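Local coordinates for extracellular solute-binding protein family 5 (Brucella melitensis, PDB 4ONY) that probably captures peptides or related solutes in the periplasm and hands them to an ABC transporter for import across the inner membrane, at residues M310-F315 with D555-Y561; L477-Y482 with V510-F516; Q499-S505 with V524-E529. All coordinates share one frame; numbering follows the deposited sequence.

Contact 1 (M310-F315 with D555-Y561); sequences MLGFVF and DYYVPLY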
loop_
_atom_site.group_PDB
_atom_site.type_symbol
_atom_site.label_atom_id
_atom_site.label_comp_id
_atom_site.label_asym_id
_atom_site.label_seq_id
_atom_site.Cartn_x
_atom_site.Cartn_y
_atom_site.Cartn_z
ATOM N N MET A 310 4.480 7.637 1.591
ATOM C CA MET A 310 4.936 8.867 2.258
ATOM C C MET A 310 5.331 8.620 3.724
ATOM O O MET A 310 4.651 7.892 4.460
ATOM C CB MET A 310 3.838 9.911 2.211
ATOM C CG MET A 310 4.162 11.246 2.868
ATOM S SD MET A 310 5.628 12.162 2.371
ATOM C CE MET A 310 5.074 12.666 0.739
ATOM N N LEU A 311 6.470 9.192 4.109
ATOM C CA LEU A 311 6.836 9.427 5.481
ATOM C C LEU A 311 7.197 10.920 5.532
ATOM O O LEU A 311 7.999 11.395 4.739
ATOM C CB LEU A 311 8.056 8.579 5.900
ATOM C CG LEU A 311 8.624 8.834 7.291
ATOM C CD1 LEU A 311 7.624 8.484 8.390
ATOM C CD2 LEU A 311 9.883 8.024 7.518
ATOM N N GLY A 312 6.636 11.642 6.486
ATOM C CA GLY A 312 6.939 13.062 6.631
ATOM C C GLY A 312 6.634 13.595 7.993
ATOM O O GLY A 312 5.894 12.946 8.758
ATOM N N PHE A 313 7.163 14.794 8.306
ATOM C CA PHE A 313 6.679 15.523 9.463
ATOM C C PHE A 313 5.383 16.164 9.042
ATOM O O PHE A 313 5.271 16.644 7.912
ATOM C CB PHE A 313 7.651 16.587 9.924
ATOM C CG PHE A 313 8.915 16.063 10.501
ATOM C CD1 PHE A 313 8.937 15.505 11.771
ATOM C CD2 PHE A 313 10.113 16.181 9.812
ATOM C CE1 PHE A 313 10.110 15.059 12.342
ATOM C CE2 PHE A 313 11.314 15.744 10.403
ATOM C CZ PHE A 313 11.303 15.183 11.673
ATOM N N VAL A 314 4.384 16.110 9.904
ATOM C CA VAL A 314 3.064 16.622 9.640
ATOM C C VAL A 314 2.780 17.831 10.489
ATOM O O VAL A 314 2.917 17.785 11.700
ATOM C CB VAL A 314 1.972 15.572 9.906
ATOM C CG1 VAL A 314 0.623 16.125 9.489
ATOM C CG2 VAL A 314 2.205 14.319 9.057
ATOM N N PHE A 315 2.428 18.938 9.861
ATOM C CA PHE A 315 2.022 20.144 10.569
ATOM C C PHE A 315 0.537 20.043 10.905
ATOM O O PHE A 315 -0.287 19.863 9.997
ATOM C CB PHE A 315 2.158 21.390 9.676
ATOM C CG PHE A 315 3.586 21.731 9.252
ATOM C CD1 PHE A 315 4.431 22.431 10.118
ATOM C CD2 PHE A 315 4.014 21.428 7.983
ATOM C CE1 PHE A 315 5.728 22.785 9.735
ATOM C CE2 PHE A 315 5.313 21.756 7.583
ATOM C CZ PHE A 315 6.163 22.438 8.469
ATOM N N ASP A 555 2.294 22.683 1.791
ATOM C CA ASP A 555 3.256 22.295 2.831
ATOM C C ASP A 555 2.552 21.734 4.096
ATOM O O ASP A 555 2.758 22.194 5.234
ATOM C CB ASP A 555 4.203 23.450 3.154
ATOM C CG ASP A 555 5.121 23.760 2.000
ATOM O OD1 ASP A 555 6.181 23.078 1.878
ATOM O OD2 ASP A 555 4.784 24.669 1.213
ATOM N N TYR A 556 1.739 20.698 3.873
ATOM C CA TYR A 556 1.091 20.009 4.968
ATOM C C TYR A 556 2.014 18.996 5.622
ATOM O O TYR A 556 1.910 18.777 6.814
ATOM C CB TYR A 556 -0.183 19.337 4.465
ATOM C CG TYR A 556 -1.190 20.319 3.877
ATOM C CD1 TYR A 556 -1.751 21.296 4.665
ATOM C CD2 TYR A 556 -1.560 20.263 2.568
ATOM C CE1 TYR A 556 -2.659 22.198 4.171
ATOM C CE2 TYR A 556 -2.489 21.135 2.055
ATOM C CZ TYR A 556 -3.051 22.099 2.844
ATOM O OH TYR A 556 -3.947 22.995 2.299
ATOM N N TYR A 557 2.900 18.400 4.818
ATOM C CA TYR A 557 3.947 17.506 5.246
ATOM C C TYR A 557 5.294 18.125 4.896
ATOM O O TYR A 557 5.400 18.903 3.933
ATOM C CB TYR A 557 3.850 16.160 4.532
ATOM C CG TYR A 557 2.802 15.177 5.043
ATOM C CD1 TYR A 557 1.498 15.555 5.236
ATOM C CD2 TYR A 557 3.129 13.866 5.310
ATOM C CE1 TYR A 557 0.547 14.640 5.656
ATOM C CE2 TYR A 557 2.186 12.970 5.746
ATOM C CZ TYR A 557 0.905 13.365 5.911
ATOM O OH TYR A 557 -0.036 12.501 6.351
ATOM N N VAL A 558 6.320 17.822 5.693
ATOM C CA VAL A 558 7.710 17.989 5.283
ATOM C C VAL A 558 8.097 16.572 4.845
ATOM O O VAL A 558 8.276 15.690 5.672
ATOM C CB VAL A 558 8.630 18.397 6.428
ATOM C CG1 VAL A 558 10.049 18.603 5.927
ATOM C CG2 VAL A 558 8.094 19.656 7.127
ATOM N N PRO A 559 8.179 16.344 3.542
ATOM C CA PRO A 559 8.399 14.978 3.065
ATOM C C PRO A 559 9.819 14.517 3.428
ATOM O O PRO A 559 10.789 15.281 3.282
ATOM C CB PRO A 559 8.165 15.113 1.562
ATOM C CG PRO A 559 8.597 16.516 1.227
ATOM C CD PRO A 559 8.207 17.338 2.448
ATOM N N LEU A 560 9.958 13.264 3.871
ATOM C CA LEU A 560 11.240 12.766 4.337
ATOM C C LEU A 560 11.884 11.902 3.271
ATOM O O LEU A 560 12.443 12.456 2.324
ATOM C CB LEU A 560 11.068 12.060 5.686
ATOM C CG LEU A 560 10.734 13.007 6.845
ATOM C CD1 LEU A 560 10.425 12.299 8.171
ATOM C CD2 LEU A 560 11.851 14.013 7.033
ATOM N N TYR A 561 11.783 10.571 3.371
ATOM C CA TYR A 561 12.590 9.696 2.569
ATOM C C TYR A 561 12.033 8.283 2.510
ATOM O O TYR A 561 11.157 7.895 3.294
ATOM C CB TYR A 561 14.036 9.677 3.109
ATOM C CG TYR A 561 14.067 9.537 4.616
ATOM C CD1 TYR A 561 13.765 8.327 5.231
ATOM C CD2 TYR A 561 14.340 10.611 5.399
ATOM C CE1 TYR A 561 13.749 8.211 6.612
ATOM C CE2 TYR A 561 14.365 10.493 6.757
ATOM C CZ TYR A 561 14.060 9.302 7.358
ATOM O OH TYR A 561 14.081 9.243 8.717
HETATM O O HOH W 1 8.484 8.516 1.899
#
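Strands 310-315 and 557-559 run antiparallel in the mixed sheet of one lobe of this solute-binding protein, and G312 faces P559 while F313 pairs with V558 and V314 with Y557. F313 and V558 form the hydrogen-bonded pair: V558 N gives a bond of 2.7 Å to F313 O, lying in the carbonyl plane, and F313 N returns one to V558 O, tilted 23° from that plane. Further bonds from L560 N to L311 O and from F315 N to Y556 O carry the ladder to both ends. P559 has no N-H to give, which costs nothing in the pairing with 310-315, because opposite G312 it holds a non-hydrogen-bonded place. G312 suits its position by bareness: its CA lies 3.1 Å from V558 O, and a CB would run into that oxygen and crowd Y557 CD2.

On the face of V314 and Y557, the methyl V314 CG2 sits over the centre of the tyrosine ring, 3.6 Å from its centroid, in a CH-pi contact. The M310 chain, bent at chi2 and chi3, runs antiparallel to the same ring alongside it, with CG 3.7 Å from Y557 CD2, and its sulfur makes an oblique Met-aromatic contact. SD also reaches P559 CB.

Strand 310-315 is bonded along its other edge to strand 484-489. On the side of F313 and V558, L560 CD1 covers one face of the F313 ring near its rim, while F315, with CG anti to its carbonyl carbon (chi1 -64°), brings CE2 to 3.5 Å from V558 CG2. Helices 325-333 and 443-458 cover this side, Y452 stacking on F313, and F355 meets the Y557 ring edge-to-face on the other, so apolar residues suit both. A water accepts from L311 N and donates to Y561 O.

Contact 2 (L477-Y482 with V510-F516); sequences LQTFDY and VQGSFNF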
loop_
_atom_site.group_PDB
_atom_site.type_symbol
_atom_site.label_atom_id
_atom_site.label_comp_id
_atom_site.label_asym_id
_atom_site.label_seq_id
_atom_site.Cartn_x
_atom_site.Cartn_y
_atom_site.Cartn_z
ATOM N N LEU A 477 -3.759 11.345 18.745
ATOM C CA LEU A 477 -4.065 11.356 17.322
ATOM C C LEU A 477 -5.569 11.531 17.106
ATOM O O LEU A 477 -6.027 12.291 16.257
ATOM C CB LEU A 477 -3.646 10.035 16.666
ATOM C CG LEU A 477 -2.198 9.889 16.204
ATOM C CD1 LEU A 477 -2.012 8.650 15.311
ATOM C CD2 LEU A 477 -1.745 11.134 15.494
ATOM N N GLN A 478 -6.331 10.819 17.901
ATOM C CA GLN A 478 -7.771 10.813 17.769
ATOM C C GLN A 478 -8.392 12.211 17.831
ATOM O O GLN A 478 -9.368 12.484 17.119
ATOM C CB GLN A 478 -8.351 9.895 18.872
ATOM C CG GLN A 478 -9.855 9.913 18.978
ATOM C CD GLN A 478 -10.520 8.954 18.024
ATOM O OE1 GLN A 478 -9.877 8.242 17.243
ATOM N NE2 GLN A 478 -11.838 8.925 18.100
ATOM N N THR A 479 -7.847 13.066 18.692
ATOM C CA THR A 479 -8.376 14.397 18.956
ATOM C C THR A 479 -7.515 15.466 18.279
ATOM O O THR A 479 -7.736 16.630 18.495
ATOM C CB THR A 479 -8.368 14.710 20.486
ATOM O OG1 THR A 479 -7.051 14.564 20.982
ATOM C CG2 THR A 479 -9.298 13.717 21.290
ATOM N N PHE A 480 -6.517 15.060 17.508
ATOM C CA PHE A 480 -5.594 15.982 16.853
ATOM C C PHE A 480 -4.872 16.855 17.890
ATOM O O PHE A 480 -4.625 18.025 17.638
ATOM C CB PHE A 480 -6.337 16.815 15.809
ATOM C CG PHE A 480 -7.118 15.963 14.834
ATOM C CD1 PHE A 480 -6.474 15.009 14.062
ATOM C CD2 PHE A 480 -8.511 16.076 14.727
ATOM C CE1 PHE A 480 -7.187 14.178 13.201
ATOM C CE2 PHE A 480 -9.236 15.269 13.844
ATOM C CZ PHE A 480 -8.573 14.310 13.088
ATOM N N ASP A 481 -4.501 16.244 19.034
ATOM C CA ASP A 481 -3.849 16.971 20.138
ATOM C C ASP A 481 -2.293 16.970 20.009
ATOM O O ASP A 481 -1.622 16.219 20.693
ATOM C CB ASP A 481 -4.306 16.425 21.486
ATOM C CG ASP A 481 -3.704 17.184 22.636
ATOM O OD1 ASP A 481 -3.126 18.281 22.412
ATOM O OD2 ASP A 481 -3.808 16.674 23.749
ATOM N N TYR A 482 -1.769 17.731 19.048
ATOM C CA TYR A 482 -0.338 17.821 18.785
ATOM C C TYR A 482 -0.059 19.051 17.879
ATOM O O TYR A 482 -0.962 19.529 17.183
ATOM C CB TYR A 482 0.197 16.539 18.108
ATOM C CG TYR A 482 -0.608 16.152 16.883
ATOM C CD1 TYR A 482 -0.360 16.732 15.647
ATOM C CD2 TYR A 482 -1.635 15.214 16.977
ATOM C CE1 TYR A 482 -1.119 16.398 14.531
ATOM C CE2 TYR A 482 -2.395 14.883 15.875
ATOM C CZ TYR A 482 -2.133 15.483 14.648
ATOM O OH TYR A 482 -2.920 15.167 13.584
ATOM N N VAL A 510 -13.462 15.751 12.040
ATOM C CA VAL A 510 -13.974 14.494 12.521
ATOM C C VAL A 510 -12.887 13.783 13.293
ATOM O O VAL A 510 -11.891 13.333 12.709
ATOM C CB VAL A 510 -14.466 13.617 11.361
ATOM C CG1 VAL A 510 -14.812 12.201 11.854
ATOM C CG2 VAL A 510 -15.683 14.287 10.691
ATOM N N GLN A 511 -13.071 13.715 14.610
ATOM C CA GLN A 511 -12.145 12.997 15.457
ATOM C C GLN A 511 -12.043 11.544 15.017
ATOM O O GLN A 511 -13.064 10.938 14.717
ATOM C CB GLN A 511 -12.587 13.107 16.898
ATOM C CG GLN A 511 -12.304 14.501 17.426
ATOM C CD GLN A 511 -12.610 14.626 18.882
ATOM O OE1 GLN A 511 -13.222 13.735 19.509
ATOM N NE2 GLN A 511 -12.177 15.736 19.438
ATOM N N GLY A 512 -10.805 11.038 14.918
ATOM C CA GLY A 512 -10.555 9.711 14.432
ATOM C C GLY A 512 -10.313 9.591 12.944
ATOM O O GLY A 512 -9.922 8.544 12.472
ATOM N N SER A 513 -10.527 10.656 12.168
ATOM C CA SER A 513 -10.171 10.625 10.734
ATOM C C SER A 513 -8.662 10.597 10.572
ATOM O O SER A 513 -7.887 10.725 11.564
ATOM C CB SER A 513 -10.704 11.861 10.004
ATOM O OG SER A 513 -9.869 12.983 10.174
ATOM N N PHE A 514 -8.237 10.418 9.330
ATOM C CA PHE A 514 -6.802 10.328 9.003
ATOM C C PHE A 514 -6.266 11.655 8.451
ATOM O O PHE A 514 -5.165 11.708 7.848
ATOM C CB PHE A 514 -6.563 9.174 8.009
ATOM C CG PHE A 514 -6.977 7.832 8.567
ATOM C CD1 PHE A 514 -6.134 7.148 9.450
ATOM C CD2 PHE A 514 -8.214 7.290 8.280
ATOM C CE1 PHE A 514 -6.518 5.938 10.025
ATOM C CE2 PHE A 514 -8.616 6.077 8.850
ATOM C CZ PHE A 514 -7.772 5.409 9.730
ATOM N N ASN A 515 -7.032 12.728 8.626
ATOM C CA ASN A 515 -6.592 14.048 8.104
ATOM C C ASN A 515 -5.735 14.721 9.174
ATOM O O ASN A 515 -6.173 15.668 9.845
ATOM C CB ASN A 515 -7.825 14.885 7.779
ATOM C CG ASN A 515 -7.503 16.172 7.010
ATOM O OD1 ASN A 515 -6.357 16.635 6.928
ATOM N ND2 ASN A 515 -8.524 16.712 6.404
ATOM N N PHE A 516 -4.532 14.221 9.351
ATOM C CA PHE A 516 -3.687 14.682 10.464
ATOM C C PHE A 516 -3.233 16.111 10.338
ATOM O O PHE A 516 -3.017 16.750 11.343
ATOM C CB PHE A 516 -2.519 13.717 10.646
ATOM C CG PHE A 516 -2.979 12.297 10.914
ATOM C CD1 PHE A 516 -3.826 12.005 11.998
ATOM C CD2 PHE A 516 -2.597 11.278 10.110
ATOM C CE1 PHE A 516 -4.270 10.713 12.245
ATOM C CE2 PHE A 516 -3.040 9.980 10.357
ATOM C CZ PHE A 516 -3.842 9.705 11.420
HETATM O O HOH W 2 -7.584 10.895 14.305
HETATM O O HOH W 3 -13.059 11.348 19.728
HETATM O O HOH W 4 -10.179 17.659 17.847
#
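Y482 OH donates to F516 O across 2.7 Å, in the carbonyl plane and on a lone pair, the C=O...O angle being 112°. The tyrosine CG stands between its backbone N and carbonyl carbon (chi1 52°), and from there the ring carries its hydroxyl across to the loop 510-516, where it also lies 3.3 Å from F516 CB. F516 O has a second, weak donor in R318.

At the other end of the contact, Q478 O takes a weak bond from G512 N, 3.0 Å long and well bent. Waters serve three carbonyls: one donates to both L477 O and S513 O, and another donates to T479 O and accepts from Q511 NE2. V510 O takes S513 N within its own turn. A long amide suits Q511 at this solvent-facing rim, where NE2 can reach the water held by T479 O. S513 OG accepts from N515 N at 3.2 Å, closing an ST turn, and bonds to S507 O as well. The N515 amide is held by V519 N and S507 OG.

Between these polar ends F480 pushes its ring into the loop. V510 O and S513 OG lie at the ring edge, each 3.5 Å from F480 CZ, and F516 CD1 also meets that edge; R318 adds a cation-pi contact. L477 CD2 reaches F516 CE1 at 4.1 Å.

F480 has positive phi and ends helix 470-478 in a Schellman motif, while V510 to S513 form a type II beta turn. G512, with phi 91°, fits the turn's third position, where a side chain would jam against the preceding carbonyl. The arrangement is thus a Schellman-capped helix C-terminus packed against a type II turn, with F480 as the buried ring between them.

Contact 3 (Q499-S505 with V524-E529); sequences QWLRWGS and VDAMIE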
loop_
_atom_site.group_PDB
_atom_site.type_symbol
_atom_site.label_atom_id
_atom_site.label_comp_id
_atom_site.label_asym_id
_atom_site.label_seq_id
_atom_site.Cartn_x
_atom_site.Cartn_y
_atom_site.Cartn_z
ATOM N N GLN A 499 -9.161 8.752 -0.152
ATOM C CA GLN A 499 -8.598 10.073 -0.157
ATOM C C GLN A 499 -9.446 11.088 0.636
ATOM O O GLN A 499 -8.887 12.008 1.228
ATOM C CB GLN A 499 -8.343 10.581 -1.579
ATOM C CG GLN A 499 -7.417 9.742 -2.450
ATOM C CD GLN A 499 -6.014 9.549 -1.875
ATOM O OE1 GLN A 499 -5.583 8.412 -1.682
ATOM N NE2 GLN A 499 -5.339 10.600 -1.582
ATOM N N TRP A 500 -10.775 10.904 0.687
ATOM C CA TRP A 500 -11.622 11.776 1.468
ATOM C C TRP A 500 -11.255 11.823 2.950
ATOM O O TRP A 500 -11.354 12.868 3.552
ATOM C CB TRP A 500 -13.108 11.383 1.352
ATOM C CG TRP A 500 -13.729 11.639 0.008
ATOM C CD1 TRP A 500 -14.286 10.705 -0.824
ATOM C CD2 TRP A 500 -13.863 12.895 -0.654
ATOM N NE1 TRP A 500 -14.712 11.312 -1.977
ATOM C CE2 TRP A 500 -14.509 12.662 -1.871
ATOM C CE3 TRP A 500 -13.513 14.216 -0.319
ATOM C CZ2 TRP A 500 -14.829 13.704 -2.773
ATOM C CZ3 TRP A 500 -13.806 15.250 -1.220
ATOM C CH2 TRP A 500 -14.470 14.979 -2.437
ATOM N N LEU A 501 -10.901 10.698 3.551
ATOM C CA LEU A 501 -10.622 10.673 4.988
ATOM C C LEU A 501 -9.193 11.094 5.309
ATOM O O LEU A 501 -8.875 11.377 6.477
ATOM C CB LEU A 501 -10.978 9.321 5.617
ATOM C CG LEU A 501 -12.493 9.200 5.890
ATOM C CD1 LEU A 501 -12.889 7.760 6.172
ATOM C CD2 LEU A 501 -12.947 10.082 7.070
ATOM N N ARG A 502 -8.357 11.196 4.289
ATOM C CA ARG A 502 -7.022 11.722 4.451
ATOM C C ARG A 502 -6.952 13.213 4.300
ATOM O O ARG A 502 -6.183 13.870 5.009
ATOM C CB ARG A 502 -6.089 11.170 3.394
ATOM C CG ARG A 502 -5.852 9.703 3.512
ATOM C CD ARG A 502 -4.912 9.218 2.416
ATOM N NE ARG A 502 -4.754 7.771 2.551
ATOM C CZ ARG A 502 -3.949 7.037 1.816
ATOM N NH1 ARG A 502 -3.232 7.591 0.859
ATOM N NH2 ARG A 502 -3.904 5.738 2.019
ATOM N N TRP A 503 -7.653 13.732 3.289
ATOM C CA TRP A 503 -7.473 15.115 2.820
ATOM C C TRP A 503 -8.761 15.957 2.672
ATOM O O TRP A 503 -8.677 17.174 2.490
ATOM C CB TRP A 503 -6.807 15.092 1.434
ATOM C CG TRP A 503 -5.572 14.296 1.325
ATOM C CD1 TRP A 503 -5.372 13.171 0.583
ATOM C CD2 TRP A 503 -4.310 14.595 1.945
ATOM N NE1 TRP A 503 -4.049 12.745 0.723
ATOM C CE2 TRP A 503 -3.385 13.609 1.528
ATOM C CE3 TRP A 503 -3.875 15.609 2.793
ATOM C CZ2 TRP A 503 -2.057 13.596 1.948
ATOM C CZ3 TRP A 503 -2.524 15.618 3.196
ATOM C CH2 TRP A 503 -1.646 14.609 2.776
ATOM N N GLY A 504 -9.930 15.309 2.748
ATOM C CA GLY A 504 -11.174 15.956 2.475
ATOM C C GLY A 504 -11.533 16.956 3.542
ATOM O O GLY A 504 -11.263 16.741 4.735
ATOM N N SER A 505 -12.167 18.038 3.143
ATOM C CA SER A 505 -12.383 19.120 4.092
ATOM C C SER A 505 -13.340 18.711 5.232
ATOM O O SER A 505 -13.106 19.063 6.372
ATOM C CB SER A 505 -12.817 20.402 3.365
ATOM O OG SER A 505 -14.043 20.151 2.743
ATOM N N VAL A 524 -8.518 20.950 -3.026
ATOM C CA VAL A 524 -8.221 19.549 -2.723
ATOM C C VAL A 524 -9.475 18.737 -2.991
ATOM O O VAL A 524 -9.436 17.710 -3.672
ATOM C CB VAL A 524 -7.768 19.364 -1.251
ATOM C CG1 VAL A 524 -7.799 17.891 -0.854
ATOM C CG2 VAL A 524 -6.393 19.980 -0.995
ATOM N N ASP A 525 -10.598 19.177 -2.429
ATOM C CA ASP A 525 -11.845 18.452 -2.630
ATOM C C ASP A 525 -12.145 18.282 -4.107
ATOM O O ASP A 525 -12.553 17.199 -4.541
ATOM C CB ASP A 525 -13.014 19.132 -1.945
ATOM C CG ASP A 525 -12.877 19.174 -0.406
ATOM O OD1 ASP A 525 -12.013 18.549 0.203
ATOM O OD2 ASP A 525 -13.658 19.885 0.223
ATOM N N ALA A 526 -11.949 19.335 -4.889
ATOM C CA ALA A 526 -12.233 19.282 -6.335
ATOM C C ALA A 526 -11.317 18.292 -7.092
ATOM O O ALA A 526 -11.771 17.614 -8.022
ATOM C CB ALA A 526 -12.112 20.662 -6.961
ATOM N N MET A 527 -10.043 18.191 -6.703
ATOM C CA MET A 527 -9.152 17.223 -7.368
ATOM C C MET A 527 -9.517 15.769 -7.008
ATOM O O MET A 527 -9.394 14.895 -7.828
ATOM C CB MET A 527 -7.672 17.514 -7.056
ATOM C CG MET A 527 -7.164 18.864 -7.586
ATOM S SD MET A 527 -7.603 19.348 -9.277
ATOM C CE MET A 527 -9.086 20.292 -9.008
ATOM N N ILE A 528 -9.986 15.539 -5.778
ATOM C CA ILE A 528 -10.466 14.213 -5.378
ATOM C C ILE A 528 -11.724 13.866 -6.228
ATOM O O ILE A 528 -11.844 12.726 -6.765
ATOM C CB ILE A 528 -10.775 14.107 -3.879
ATOM C CG1 ILE A 528 -9.495 14.262 -3.061
ATOM C CG2 ILE A 528 -11.442 12.754 -3.531
ATOM C CD1 ILE A 528 -9.754 14.467 -1.564
ATOM N N GLU A 529 -12.621 14.825 -6.369
ATOM C CA GLU A 529 -13.793 14.595 -7.234
ATOM C C GLU A 529 -13.364 14.231 -8.651
ATOM O O GLU A 529 -13.907 13.320 -9.237
ATOM C CB GLU A 529 -14.725 15.804 -7.270
ATOM C CG GLU A 529 -15.377 16.086 -5.936
ATOM C CD GLU A 529 -16.032 17.443 -5.853
ATOM O OE1 GLU A 529 -16.457 17.956 -6.944
ATOM O OE2 GLU A 529 -16.138 17.945 -4.697
HETATM O O HOH W 5 -9.753 19.462 1.670
#
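I528 drives its methyl CG2 onto the indole of W500, 3.6 Å from the centroid of the six-membered ring and 15° off its normal, a CH-pi contact over the face. With CG2 anti to its backbone N, the isoleucine has its other branch beside that N, and CD1 reaches both Q499 O, at 3.8 Å, and the same indole at W500 CE3. A beta-branched residue fits here because its two arms together cover the ring and the helix backbone beside it. E529 CG lies in the plane of the indole at its edge, 3.8 Å from W500 CH2.

The second anchor is polar. D525 grips S505 with both carboxylate oxygens, each through its syn lone pair: OD1 takes S505 N at 3.0 Å, and OD2 takes the hydroxyl S505 OG at 2.6 Å. Serine suits the place, since with OG between its backbone N and carbonyl carbon (chi1 63°) its hydroxyl and its own N-H reach the two oxygens of one carboxylate. A water also lies within bonding distance of W503 O and D525 OD1. Close by, V524 CG1 fills the side next to W503, 3.7 Å from its CB.

Farther out, the backbone sets these groups. G504 N bonds to W500 O, closing the last turn of helix 499-503 just before S505, and a side chain on G504 would collide with that same carbonyl. S507 OG hydrogen-bonds to G504 O, while F355 meets the W503 ring edge-to-face. V524 is backed by V550 of helix 537-553.

The arrangement is antiparallel helix packing, 167° between directions with axes 10.6 Å apart, in which the W500-I528 CH-pi contact, V524 on W503 and the bidentate D525-S505 hydrogen bonds join a short helix to helix 522-533.

In the fold
Contacts 2 and 3 both fall within the long chain excursion that contact 1 closes, and their own segments alternate along the sequence. The three centres are 16 to 18 Å apart, yet atoms of each touch the others. V314 CG1 of contact 1 lies 3.9 Å from F516 C of contact 2, and Y557 CE1 packs 3.6 Å from W503 CH2 of contact 3, so the sheet face carrying V314 and Y557 meets both. Contacts 2 and 3 meet at N515, whose ND2 makes a weak bond to G504 O. The deposited polyether sits elsewhere, beside Q222, Q225, R226, Y256 and Y257, residues belonging to none of these contacts.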